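Local atomic coordinates of OBody AM1L10 (Pyrobaculum aerophilum, PDB entry 4GN3), a protein that probably serves as an engineered OB-fold scaffold whose redesigned surface binds a chosen partner protein, rather than the nucleic acid usual for this fold. Residues I42-D47 / G51-V56; S55-Y60 / I85-K90; V5-T10 / V79-G84. All blocks are in the same frame, centred on the assembly; numbering follows the deposited sequence. Where two conformers were deposited one is given.

Contact 1: residues I42-D47 / G51-V56; sequences IVKVSD and GAAVSV
Val43 and Val56 form an antiparallel hydrogen-bonded pair: Val56 N gives its hydrogen to Val43 O at 2.8 Å, and Val43 N returns one to Val56 O at 3.0 Å. Val45 and Val54 repeat this reciprocal pairing two residues on, Val54 N lying 2.9 Å from Val45 O. Lys44 and Ser55, between them, are a non-hydrogen-bonded pair, and here the backbone adds a CA-H...O contact from Lys44 CA to Val54 O at 3.2 Å.

The side chains sort onto the two faces of the sheet. The four valines share one face; beta-branched and apolar, they suit extended backbone and a buried surface. Val43 and Val56 lie side by side, and because Val43 CG1 sits between its own backbone N and carbonyl carbon (chi1 45°), that methyl comes to 3.7 Å from Val56 CB. On the other face the extended Lys44 chain runs alongside its neighbours, its methylenes packing on Ala53 and its CE 3.7 Å from Ser55 OG. Serine's short side chain lets the lysine methylenes lie close to it, and Lys44 NZ is hydrogen-bonded to a backbone group of another protein's chain in the assembly.

Beyond the Val45-Val54 pair the Ser46 side chain bonds the facing backbone, its OG donating to Ala52 O at 2.9 Å. A water 2.7 Å from Ala52 O accepts from Asp47 N and so lies between the two backbones. Asp47 is positioned in turn by Thr13, whose OG1 bonds its OD1.

This is the hairpin of strands 40-46 and 54-59 in the OB-fold barrel. Strand 24-36 continues the sheet beside 40-46, strand 99-103 runs parallel to 54-59, and the valine face packs inward on Val80 and Ile82 of strand 79-88 and Ile101 of strand 99-103.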
ATOM      1  N   ILE B  42      -4.964  -2.500   3.121  1.00 21.28           N
ATOM      2  CA  ILE B  42      -4.905  -1.885   4.444  1.00 21.07           C
ATOM      3  C   ILE B  42      -6.310  -1.598   4.972  1.00 21.54           C
ATOM      4  O   ILE B  42      -7.139  -1.009   4.275  1.00 21.38           O
ATOM      5  CB  ILE B  42      -4.068  -0.586   4.428  1.00 21.29           C
ATOM      6  CG1 ILE B  42      -2.612  -0.904   4.029  1.00 22.30           C
ATOM      7  CG2 ILE B  42      -4.131   0.122   5.789  1.00 21.50           C
ATOM      8  CD1 ILE B  42      -1.811   0.273   3.519  1.00 23.82           C
ATOM      9  N   VAL B  43      -6.570  -2.041   6.194  1.00 20.91           N
ATOM     10  CA  VAL B  43      -7.773  -1.632   6.909  1.00 20.89           C
ATOM     11  C   VAL B  43      -7.353  -0.788   8.111  1.00 21.08           C
ATOM     12  O   VAL B  43      -6.469  -1.172   8.872  1.00 20.54           O
ATOM     13  CB  VAL B  43      -8.688  -2.832   7.295  1.00 21.31           C
ATOM     14  CG1 VAL B  43      -7.896  -3.987   7.882  1.00 22.09           C
ATOM     15  CG2 VAL B  43      -9.811  -2.399   8.246  1.00 20.67           C
ATOM     16  N   LYS B  44      -7.965   0.382   8.256  1.00 21.04           N
ATOM     17  CA  LYS B  44      -7.720   1.213   9.430  1.00 21.58           C
ATOM     18  C   LYS B  44      -8.868   1.063  10.423  1.00 21.68           C
ATOM     19  O   LYS B  44     -10.039   1.110  10.031  1.00 22.01           O
ATOM     20  CB  LYS B  44      -7.532   2.677   9.036  1.00 22.14           C
ATOM     21  CG  LYS B  44      -6.205   2.963   8.344  1.00 22.77           C
ATOM     22  CD  LYS B  44      -6.054   4.434   7.991  1.00 24.26           C
ATOM     23  CE  LYS B  44      -4.840   4.655   7.089  1.00 26.60           C
ATOM     24  NZ  LYS B  44      -4.610   6.099   6.819  1.00 27.49           N
ATOM     25  N   VAL B  45      -8.521   0.863  11.693  1.00 21.44           N
ATOM     26  CA  VAL B  45      -9.506   0.675  12.764  1.00 22.03           C
ATOM     27  C   VAL B  45      -9.452   1.853  13.747  1.00 21.48           C
ATOM     28  O   VAL B  45      -8.374   2.271  14.167  1.00 21.64           O
ATOM     29  CB  VAL B  45      -9.264  -0.653  13.530  1.00 22.10           C
ATOM     30  CG1 VAL B  45     -10.312  -0.857  14.619  1.00 22.46           C
ATOM     31  CG2 VAL B  45      -9.259  -1.839  12.571  1.00 22.09           C
ATOM     32  N   SER B  46     -10.621   2.381  14.111  1.00 21.21           N
ATOM     33  CA  SER B  46     -10.728   3.422  15.137  1.00 21.49           C
ATOM     34  C   SER B  46     -11.638   2.945  16.269  1.00 22.18           C
ATOM     35  O   SER B  46     -12.483   2.076  16.064  1.00 22.31           O
ATOM     36  CB  SER B  46     -11.298   4.712  14.535  1.00 22.47           C
ATOM     37  OG  SER B  46     -10.428   5.240  13.549  1.00 22.55           O
ATOM     38  N   ASP B  47     -11.447   3.505  17.460  1.00 22.06           N
ATOM     39  CA  ASP B  47     -12.322   3.202  18.589  1.00 23.03           C
ATOM     40  C   ASP B  47     -12.739   4.457  19.351  1.00 23.19           C
ATOM     41  O   ASP B  47     -13.358   4.365  20.407  1.00 23.42           O
ATOM     42  CB  ASP B  47     -11.719   2.122  19.516  1.00 23.03           C
ATOM     43  CG  ASP B  47     -10.313   2.452  19.995  1.00 22.80           C
ATOM     44  OD1 ASP B  47      -9.873   3.622  19.872  1.00 23.29           O
ATOM     45  OD2 ASP B  47      -9.647   1.528  20.521  1.00 22.47           O
ATOM     46  N   GLY B  51      -9.931  10.237  16.835  1.00 23.01           N
ATOM     47  CA  GLY B  51      -8.875   9.472  17.489  1.00 23.76           C
ATOM     48  C   GLY B  51      -7.941   8.850  16.483  1.00 24.01           C
ATOM     49  O   GLY B  51      -7.910   9.257  15.324  1.00 23.96           O
ATOM     50  N   ALA B  52      -7.188   7.850  16.929  1.00 24.22           N
ATOM     51  CA  ALA B  52      -6.283   7.115  16.061  1.00 23.80           C
ATOM     52  C   ALA B  52      -7.072   6.301  15.046  1.00 23.88           C
ATOM     53  O   ALA B  52      -8.242   5.974  15.263  1.00 24.70           O
ATOM     54  CB  ALA B  52      -5.390   6.201  16.886  1.00 24.18           C
ATOM     55  N   ALA B  53      -6.430   6.008  13.925  1.00 22.50           N
ATOM     56  CA  ALA B  53      -6.928   5.034  12.976  1.00 22.66           C
ATOM     57  C   ALA B  53      -5.764   4.100  12.676  1.00 22.76           C
ATOM     58  O   ALA B  53      -4.948   4.381  11.790  1.00 23.61           O
ATOM     59  CB  ALA B  53      -7.427   5.723  11.713  1.00 23.39           C
ATOM     60  N   VAL B  54      -5.667   3.007  13.435  1.00 21.42           N
ATOM     61  CA  VAL B  54      -4.492   2.125  13.347  1.00 20.57           C
ATOM     62  C   VAL B  54      -4.532   1.270  12.077  1.00 20.54           C
ATOM     63  O   VAL B  54      -5.567   0.689  11.729  1.00 19.29           O
ATOM     64  CB  VAL B  54      -4.285   1.274  14.634  1.00 21.27           C
ATOM     65  CG1 VAL B  54      -5.444   0.307  14.853  1.00 21.30           C
ATOM     66  CG2 VAL B  54      -2.960   0.512  14.580  1.00 21.09           C
ATOM     67  N   SER B  55      -3.398   1.230  11.384  1.00 20.48           N
ATOM     68  CA  SER B  55      -3.269   0.509  10.127  1.00 21.44           C
ATOM     69  C   SER B  55      -3.008  -0.968  10.349  1.00 20.89           C
ATOM     70  O   SER B  55      -2.058  -1.349  11.034  1.00 20.37           O
ATOM     71  CB  SER B  55      -2.128   1.090   9.288  1.00 22.11           C
ATOM     72  OG  SER B  55      -2.416   2.413   8.864  1.00 25.73           O
ATOM     73  N   VAL B  56      -3.861  -1.785   9.743  1.00 20.90           N
ATOM     74  CA  VAL B  56      -3.697  -3.228   9.725  1.00 20.72           C
ATOM     75  C   VAL B  56      -3.385  -3.599   8.277  1.00 21.18           C
ATOM     76  O   VAL B  56      -4.204  -3.381   7.380  1.00 21.20           O
ATOM     77  CB  VAL B  56      -4.974  -3.949  10.223  1.00 20.93           C
ATOM     78  CG1 VAL B  56      -4.802  -5.459  10.165  1.00 20.13           C
ATOM     79  CG2 VAL B  56      -5.319  -3.509  11.641  1.00 20.37           C
TER
HETATM   80  O   HOH W   1      -9.763   5.846  17.495  1.00 22.29           O

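Contact 2: residues S55-Y60 / I85-K90; sequences SVYLEY and IVEASK
Tyr57 OH donates to Glu87 OE2 at 2.6 Å, a short bond that is the sole direct link between 55-60 and 85-90. The oxygen lies at the edge of the tyrosine ring, near its plane and 3.2 Å from Tyr57 CE2. The hydroxyl meets OE2 on the syn side, 19° out of the carboxylate plane, and the two flat groups are turned 38° apart. Glu87 can span the gap because its chain is extended beyond CG. Tyr57 was modelled in two conformers, and the bond is described for one of them.

Among charged neighbours, Lys62 NZ also hydrogen-bonds Tyr57 OH and forms a salt bridge with Glu59, so its positive charge would probably polarise the phenol. With an alanine at Glu87 the carboxylate is gone, and the Tyr57 hydroxyl, left with Lys62, is likely to be less firmly oriented.

Contacts of the ring add to this: it meets Phe102, on which Glu87 also packs, and makes a cation-pi contact with a basic side chain of another protein's chain. Tyrosine suits the place because its ring packs on Phe102 while its hydroxyl reaches the carboxylate. The two side chains thus reach across strand 99-103, which lies between strands 54-59 and 79-88 in the sheet.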
ATOM      1  N   SER B  55      -3.398   1.230  11.384  1.00 20.48           N
ATOM      2  CA  SER B  55      -3.269   0.509  10.127  1.00 21.44           C
ATOM      3  C   SER B  55      -3.008  -0.968  10.349  1.00 20.89           C
ATOM      4  O   SER B  55      -2.058  -1.349  11.034  1.00 20.37           O
ATOM      5  CB  SER B  55      -2.128   1.090   9.288  1.00 22.11           C
ATOM      6  OG  SER B  55      -2.416   2.413   8.864  1.00 25.73           O
ATOM      7  N   VAL B  56      -3.861  -1.785   9.743  1.00 20.90           N
ATOM      8  CA  VAL B  56      -3.697  -3.228   9.725  1.00 20.72           C
ATOM      9  C   VAL B  56      -3.385  -3.599   8.277  1.00 21.18           C
ATOM     10  O   VAL B  56      -4.204  -3.381   7.380  1.00 21.20           O
ATOM     11  CB  VAL B  56      -4.974  -3.949  10.223  1.00 20.93           C
ATOM     12  CG1 VAL B  56      -4.802  -5.459  10.165  1.00 20.13           C
ATOM     13  CG2 VAL B  56      -5.319  -3.509  11.641  1.00 20.37           C
ATOM     14  N   TYR B  57      -2.201  -4.149   8.035  0.70 21.24           N
ATOM     15  CA  TYR B  57      -1.841  -4.442   6.655  0.70 21.80           C
ATOM     16  C   TYR B  57      -1.915  -5.917   6.302  0.70 22.02           C
ATOM     17  O   TYR B  57      -1.609  -6.799   7.110  0.70 22.35           O
ATOM     18  CB  TYR B  57      -0.485  -3.842   6.275  0.70 22.61           C
ATOM     19  CG  TYR B  57       0.708  -4.644   6.720  0.70 22.59           C
ATOM     20  CD1 TYR B  57       1.317  -5.555   5.857  0.70 22.79           C
ATOM     21  CD2 TYR B  57       1.238  -4.486   7.995  0.70 22.75           C
ATOM     22  CE1 TYR B  57       2.421  -6.286   6.256  0.70 23.27           C
ATOM     23  CE2 TYR B  57       2.348  -5.211   8.404  0.70 23.13           C
ATOM     24  CZ  TYR B  57       2.931  -6.108   7.531  0.70 23.45           C
ATOM     25  OH  TYR B  57       4.025  -6.835   7.929  0.70 23.66           O
ATOM     26  N   LEU B  58      -2.327  -6.162   5.069  1.00 21.70           N
ATOM     27  CA  LEU B  58      -2.351  -7.508   4.510  1.00 22.49           C
ATOM     28  C   LEU B  58      -1.442  -7.465   3.292  1.00 22.86           C
ATOM     29  O   LEU B  58      -1.529  -6.539   2.479  1.00 23.65           O
ATOM     30  CB  LEU B  58      -3.773  -7.933   4.125  1.00 22.40           C
ATOM     31  CG  LEU B  58      -4.766  -8.161   5.283  1.00 22.28           C
ATOM     32  CD1 LEU B  58      -5.213  -6.848   5.912  1.00 21.64           C
ATOM     33  CD2 LEU B  58      -5.973  -8.933   4.774  1.00 22.19           C
ATOM     34  N   GLU B  59      -0.555  -8.449   3.199  1.00 23.09           N
ATOM     35  CA  GLU B  59       0.449  -8.500   2.142  1.00 23.84           C
ATOM     36  C   GLU B  59       0.451  -9.897   1.547  1.00 23.64           C
ATOM     37  O   GLU B  59       0.583 -10.886   2.286  1.00 23.61           O
ATOM     38  CB  GLU B  59       1.829  -8.147   2.713  1.00 25.63           C
ATOM     39  CG  GLU B  59       2.972  -8.271   1.714  1.00 27.42           C
ATOM     40  CD  GLU B  59       4.344  -8.106   2.348  1.00 29.66           C
ATOM     41  OE1 GLU B  59       4.433  -7.582   3.480  1.00 30.57           O
ATOM     42  OE2 GLU B  59       5.339  -8.498   1.702  1.00 30.27           O
ATOM     43  N   TYR B  60       0.283  -9.984   0.227  1.00 23.13           N
ATOM     44  CA  TYR B  60       0.237 -11.283  -0.436  1.00 25.04           C
ATOM     45  C   TYR B  60       1.496 -12.095  -0.158  1.00 25.18           C
ATOM     46  O   TYR B  60       2.600 -11.564  -0.205  1.00 24.34           O
ATOM     47  CB  TYR B  60       0.022 -11.176  -1.954  1.00 25.90           C
ATOM     48  CG  TYR B  60      -0.078 -12.554  -2.588  1.00 26.75           C
ATOM     49  CD1 TYR B  60       1.037 -13.160  -3.177  1.00 27.00           C
ATOM     50  CD2 TYR B  60      -1.276 -13.271  -2.551  1.00 27.42           C
ATOM     51  CE1 TYR B  60       0.954 -14.429  -3.725  1.00 27.76           C
ATOM     52  CE2 TYR B  60      -1.371 -14.543  -3.096  1.00 27.84           C
ATOM     53  CZ  TYR B  60      -0.255 -15.113  -3.682  1.00 28.24           C
ATOM     54  OH  TYR B  60      -0.346 -16.371  -4.222  1.00 28.68           O
ATOM     55  N   ILE B  85       0.328  -8.648  15.332  1.00 19.83           N
ATOM     56  CA  ILE B  85       1.586  -8.246  15.947  1.00 20.09           C
ATOM     57  C   ILE B  85       1.865  -6.805  15.553  1.00 19.64           C
ATOM     58  O   ILE B  85       1.774  -6.455  14.375  1.00 19.29           O
ATOM     59  CB  ILE B  85       2.760  -9.133  15.472  1.00 20.30           C
ATOM     60  CG1 ILE B  85       2.458 -10.628  15.690  1.00 21.47           C
ATOM     61  CG2 ILE B  85       4.069  -8.716  16.137  1.00 21.00           C
ATOM     62  CD1 ILE B  85       2.239 -11.040  17.131  1.00 21.33           C
ATOM     63  N   VAL B  86       2.190  -5.979  16.540  1.00 19.52           N
ATOM     64  CA  VAL B  86       2.551  -4.597  16.267  1.00 20.14           C
ATOM     65  C   VAL B  86       3.915  -4.566  15.592  1.00 20.99           C
ATOM     66  O   VAL B  86       4.851  -5.254  16.015  1.00 20.88           O
ATOM     67  CB  VAL B  86       2.558  -3.724  17.538  1.00 19.82           C
ATOM     68  CG1 VAL B  86       2.941  -2.293  17.188  1.00 19.66           C
ATOM     69  CG2 VAL B  86       1.183  -3.740  18.201  1.00 19.97           C
ATOM     70  N   GLU B  87       4.011  -3.775  14.528  1.00 21.92           N
ATOM     71  CA  GLU B  87       5.265  -3.602  13.817  1.00 23.69           C
ATOM     72  C   GLU B  87       5.507  -2.107  13.656  1.00 25.04           C
ATOM     73  O   GLU B  87       4.694  -1.403  13.057  1.00 23.27           O
ATOM     74  CB  GLU B  87       5.228  -4.322  12.464  1.00 24.24           C
ATOM     75  CG  GLU B  87       4.955  -5.823  12.603  1.00 25.76           C
ATOM     76  CD  GLU B  87       5.087  -6.606  11.306  1.00 26.91           C
ATOM     77  OE1 GLU B  87       5.413  -7.811  11.386  1.00 26.54           O
ATOM     78  OE2 GLU B  87       4.856  -6.038  10.214  1.00 26.53           O
ATOM     79  N   ALA B  88       6.602  -1.626  14.242  1.00 26.51           N
ATOM     80  CA  ALA B  88       6.974  -0.217  14.155  1.00 30.08           C
ATOM     81  C   ALA B  88       7.541   0.056  12.770  1.00 33.58           C
ATOM     82  O   ALA B  88       8.241  -0.787  12.220  1.00 33.79           O
ATOM     83  CB  ALA B  88       7.990   0.136  15.229  1.00 29.53           C
ATOM     84  N   SER B  89       7.212   1.223  12.214  1.00 38.63           N
ATOM     85  CA  SER B  89       7.646   1.629  10.876  1.00 43.13           C
ATOM     86  C   SER B  89       9.153   1.599  10.751  1.00 45.81           C
ATOM     87  O   SER B  89       9.866   1.981  11.680  1.00 44.85           O
ATOM     88  CB  SER B  89       7.128   3.031  10.546  1.00 44.65           C
ATOM     89  OG  SER B  89       7.608   3.482   9.292  1.00 47.92           O
ATOM     90  N   LYS B  90       9.625   1.141   9.593  1.00 51.49           N
ATOM     91  CA  LYS B  90      11.058   1.079   9.304  1.00 55.67           C
ATOM     92  C   LYS B  90      11.631   2.480   9.076  1.00 58.65           C
ATOM     93  O   LYS B  90      12.824   2.719   9.307  1.00 60.42           O
ATOM     94  CB  LYS B  90      11.327   0.168   8.100  1.00 57.09           C
ATOM     95  CG  LYS B  90      10.726  -1.228   8.231  1.00 57.98           C
ATOM     96  CD  LYS B  90      11.207  -2.180   7.145  1.00 59.16           C
ATOM     97  CE  LYS B  90      12.566  -2.776   7.484  1.00 61.14           C
ATOM     98  NZ  LYS B  90      13.028  -3.732   6.440  1.00 61.96           N
TER

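Contact 3: residues V5-T10 / V79-G84; sequences VYPKKT and VVVIKG
Pro7 rests on Val81, and apolar packing is what joins the irregular 5-10 segment to the 79-84 part of strand 79-88. The valine's chi1 of 173° splits its two methyls so that one faces Pro7 and the other Tyr6: CG1 lies 3.8 Å from Pro7 CG, and CG2 lies 3.9 Å from Tyr6 CD1. The tyrosine side chain lies across Val81, while the proline ring and the valine point opposite ways and overlap alongside. A proline is well placed here, since its ring is a compact apolar surface and its restricted phi suits the extended, polyproline-like backbone. Pro7 O also touches Val81 CG1, at 3.6 Å, as a plain van der Waals contact.

The long aliphatic part of Lys83 extends the same surface. Bent at chi3 (-84°), it brings CE to 4.0 Å from Pro7 CB, so that this methylene rests on the proline ring while NZ goes on to a weak, long ion pair with Glu105.

Trp107 of strand 105-110 touches both Tyr6 and Pro7, and Val26 of strand 24-36 touches Pro7 and Val81. The N-terminal segment therefore lies over strand 79-88, flanked in the sheet by strands 24-36 and 105-110, on the side away from Val80 and Ile82, which pack on Val45.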
ATOM      1  N   VAL B   5     -13.603 -18.502  19.575  1.00 44.56           N
ATOM      2  CA  VAL B   5     -14.283 -17.381  20.215  1.00 41.75           C
ATOM      3  C   VAL B   5     -13.449 -16.133  19.926  1.00 38.84           C
ATOM      4  O   VAL B   5     -12.213 -16.195  19.950  1.00 38.44           O
ATOM      5  CB  VAL B   5     -14.474 -17.608  21.741  1.00 42.20           C
ATOM      6  CG1 VAL B   5     -13.138 -17.748  22.463  1.00 41.96           C
ATOM      7  CG2 VAL B   5     -15.296 -16.491  22.364  1.00 43.01           C
ATOM      8  N   TYR B   6     -14.108 -15.015  19.630  1.00 35.44           N
ATOM      9  CA  TYR B   6     -13.364 -13.793  19.329  1.00 33.83           C
ATOM     10  C   TYR B   6     -12.651 -13.279  20.581  1.00 32.46           C
ATOM     11  O   TYR B   6     -13.212 -13.331  21.677  1.00 29.85           O
ATOM     12  CB  TYR B   6     -14.236 -12.720  18.646  1.00 34.00           C
ATOM     13  CG  TYR B   6     -15.237 -11.999  19.522  1.00 34.11           C
ATOM     14  CD1 TYR B   6     -14.841 -10.941  20.349  1.00 35.17           C
ATOM     15  CD2 TYR B   6     -16.587 -12.341  19.491  1.00 34.92           C
ATOM     16  CE1 TYR B   6     -15.759 -10.268  21.144  1.00 35.83           C
ATOM     17  CE2 TYR B   6     -17.513 -11.669  20.279  1.00 35.99           C
ATOM     18  CZ  TYR B   6     -17.095 -10.637  21.100  1.00 36.39           C
ATOM     19  OH  TYR B   6     -18.011  -9.970  21.880  1.00 38.37           O
ATOM     20  N   PRO B   7     -11.397 -12.811  20.421  1.00 31.97           N
ATOM     21  CA  PRO B   7     -10.586 -12.432  21.576  1.00 31.44           C
ATOM     22  C   PRO B   7     -11.034 -11.136  22.232  1.00 30.80           C
ATOM     23  O   PRO B   7     -11.688 -10.303  21.603  1.00 31.06           O
ATOM     24  CB  PRO B   7      -9.182 -12.269  20.980  1.00 31.43           C
ATOM     25  CG  PRO B   7      -9.422 -11.916  19.551  1.00 31.08           C
ATOM     26  CD  PRO B   7     -10.654 -12.671  19.152  1.00 31.81           C
ATOM     27  N   LYS B   8     -10.681 -11.000  23.503  1.00 31.16           N
ATOM     28  CA  LYS B   8     -10.911  -9.798  24.279  1.00 32.02           C
ATOM     29  C   LYS B   8      -9.930  -8.713  23.837  1.00 30.68           C
ATOM     30  O   LYS B   8      -8.739  -8.971  23.672  1.00 29.31           O
ATOM     31  CB  LYS B   8     -10.710 -10.122  25.765  1.00 34.69           C
ATOM     32  CG  LYS B   8     -11.161  -9.055  26.747  1.00 38.36           C
ATOM     33  CD  LYS B   8     -11.001  -9.557  28.181  1.00 39.83           C
ATOM     34  CE  LYS B   8     -11.734  -8.678  29.180  1.00 41.66           C
ATOM     35  NZ  LYS B   8     -11.103  -7.336  29.330  1.00 42.99           N
ATOM     36  N   LYS B   9     -10.452  -7.510  23.638  1.00 30.23           N
ATOM     37  CA  LYS B   9      -9.646  -6.323  23.359  1.00 29.60           C
ATOM     38  C   LYS B   9      -8.539  -6.149  24.403  1.00 29.03           C
ATOM     39  O   LYS B   9      -8.796  -6.210  25.608  1.00 28.92           O
ATOM     40  CB  LYS B   9     -10.567  -5.106  23.343  1.00 30.47           C
ATOM     41  CG  LYS B   9      -9.894  -3.748  23.277  1.00 30.40           C
ATOM     42  CD  LYS B   9     -10.971  -2.685  23.283  1.00 31.39           C
ATOM     43  CE  LYS B   9     -10.401  -1.289  23.423  1.00 32.02           C
ATOM     44  NZ  LYS B   9     -11.481  -0.296  23.170  1.00 32.73           N
ATOM     45  N   THR B  10      -7.305  -5.954  23.944  1.00 26.83           N
ATOM     46  CA  THR B  10      -6.187  -5.747  24.870  1.00 25.76           C
ATOM     47  C   THR B  10      -5.726  -4.292  24.898  1.00 24.89           C
ATOM     48  O   THR B  10      -5.266  -3.802  25.925  1.00 24.88           O
ATOM     49  CB  THR B  10      -4.978  -6.660  24.552  1.00 25.63           C
ATOM     50  OG1 THR B  10      -4.407  -6.289  23.294  1.00 24.45           O
ATOM     51  CG2 THR B  10      -5.391  -8.133  24.511  1.00 26.68           C
ATOM     52  N   VAL B  79     -18.008  -3.329  12.433  1.00 25.64           N
ATOM     53  CA  VAL B  79     -17.435  -3.495  13.768  1.00 24.88           C
ATOM     54  C   VAL B  79     -16.562  -4.751  13.772  1.00 25.12           C
ATOM     55  O   VAL B  79     -17.036  -5.849  13.467  1.00 25.30           O
ATOM     56  CB  VAL B  79     -18.538  -3.546  14.854  1.00 25.59           C
ATOM     57  CG1 VAL B  79     -17.963  -3.941  16.211  1.00 24.98           C
ATOM     58  CG2 VAL B  79     -19.243  -2.199  14.946  1.00 25.53           C
ATOM     59  N   VAL B  80     -15.281  -4.575  14.098  1.00 24.84           N
ATOM     60  CA  VAL B  80     -14.289  -5.646  13.962  1.00 23.87           C
ATOM     61  C   VAL B  80     -13.480  -5.854  15.236  1.00 23.52           C
ATOM     62  O   VAL B  80     -13.406  -4.967  16.093  1.00 24.10           O
ATOM     63  CB  VAL B  80     -13.314  -5.398  12.771  1.00 24.11           C
ATOM     64  CG1 VAL B  80     -14.045  -5.443  11.440  1.00 24.33           C
ATOM     65  CG2 VAL B  80     -12.562  -4.079  12.930  1.00 24.24           C
ATOM     66  N   VAL B  81     -12.912  -7.050  15.357  1.00 22.93           N
ATOM     67  CA  VAL B  81     -11.929  -7.383  16.386  1.00 22.30           C
ATOM     68  C   VAL B  81     -10.744  -7.933  15.605  1.00 22.45           C
ATOM     69  O   VAL B  81     -10.908  -8.856  14.798  1.00 23.23           O
ATOM     70  CB  VAL B  81     -12.457  -8.440  17.393  1.00 22.60           C
ATOM     71  CG1 VAL B  81     -11.363  -8.903  18.346  1.00 22.56           C
ATOM     72  CG2 VAL B  81     -13.628  -7.893  18.195  1.00 22.47           C
ATOM     73  N   ILE B  82      -9.563  -7.349  15.815  1.00 21.88           N
ATOM     74  CA  ILE B  82      -8.361  -7.782  15.092  1.00 21.34           C
ATOM     75  C   ILE B  82      -7.230  -8.121  16.057  1.00 21.16           C
ATOM     76  O   ILE B  82      -6.894  -7.328  16.938  1.00 20.93           O
ATOM     77  CB  ILE B  82      -7.903  -6.744  14.037  1.00 21.38           C
ATOM     78  CG1 ILE B  82      -8.958  -6.638  12.924  1.00 21.65           C
ATOM     79  CG2 ILE B  82      -6.545  -7.124  13.437  1.00 21.39           C
ATOM     80  CD1 ILE B  82      -8.708  -5.559  11.891  1.00 21.71           C
ATOM     81  N   LYS B  83      -6.676  -9.316  15.880  1.00 21.25           N
ATOM     82  CA  LYS B  83      -5.504  -9.761  16.615  1.00 21.57           C
ATOM     83  C   LYS B  83      -4.322  -9.808  15.651  1.00 20.70           C
ATOM     84  O   LYS B  83      -4.430 -10.311  14.531  1.00 20.92           O
ATOM     85  CB  LYS B  83      -5.734 -11.144  17.240  1.00 22.55           C
ATOM     86  CG  LYS B  83      -4.540 -11.679  18.028  1.00 23.15           C
ATOM     87  CD  LYS B  83      -4.696 -13.151  18.378  1.00 25.83           C
ATOM     88  CE  LYS B  83      -5.515 -13.333  19.646  1.00 27.33           C
ATOM     89  NZ  LYS B  83      -5.520 -14.762  20.065  1.00 29.30           N
ATOM     90  N   GLY B  84      -3.194  -9.272  16.090  1.00 21.03           N
ATOM     91  CA  GLY B  84      -1.984  -9.310  15.279  1.00 20.62           C
ATOM     92  C   GLY B  84      -0.788  -8.795  16.040  1.00 20.08           C
ATOM     93  O   GLY B  84      -0.879  -8.523  17.235  1.00 20.71           O
TER

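Overall arrangement
The three contacts belong to one curled OB-fold sheet. Contacts 1 and 2, centres about 11 Å apart, lie along strand 54-59, and their segments share Ser55 and Val56; contacts 2 and 3, about 16 Å apart, both draw on strand 79-88 and lie on opposite sides of the chain's centre. Contacts 1 and 3, about 13 Å apart, meet through the interior, where Val45 CG2 lies 3.8 Å from Ile82 CD1, and again where Asp47 OD2 and Lys9 NZ come to 3.7 Å, a long and weak approach of opposite charges. The other protein of the assembly touches residues of contacts 1 and 2 but not contact 3, consistent with a binding face formed around strands 40-46 and 54-59.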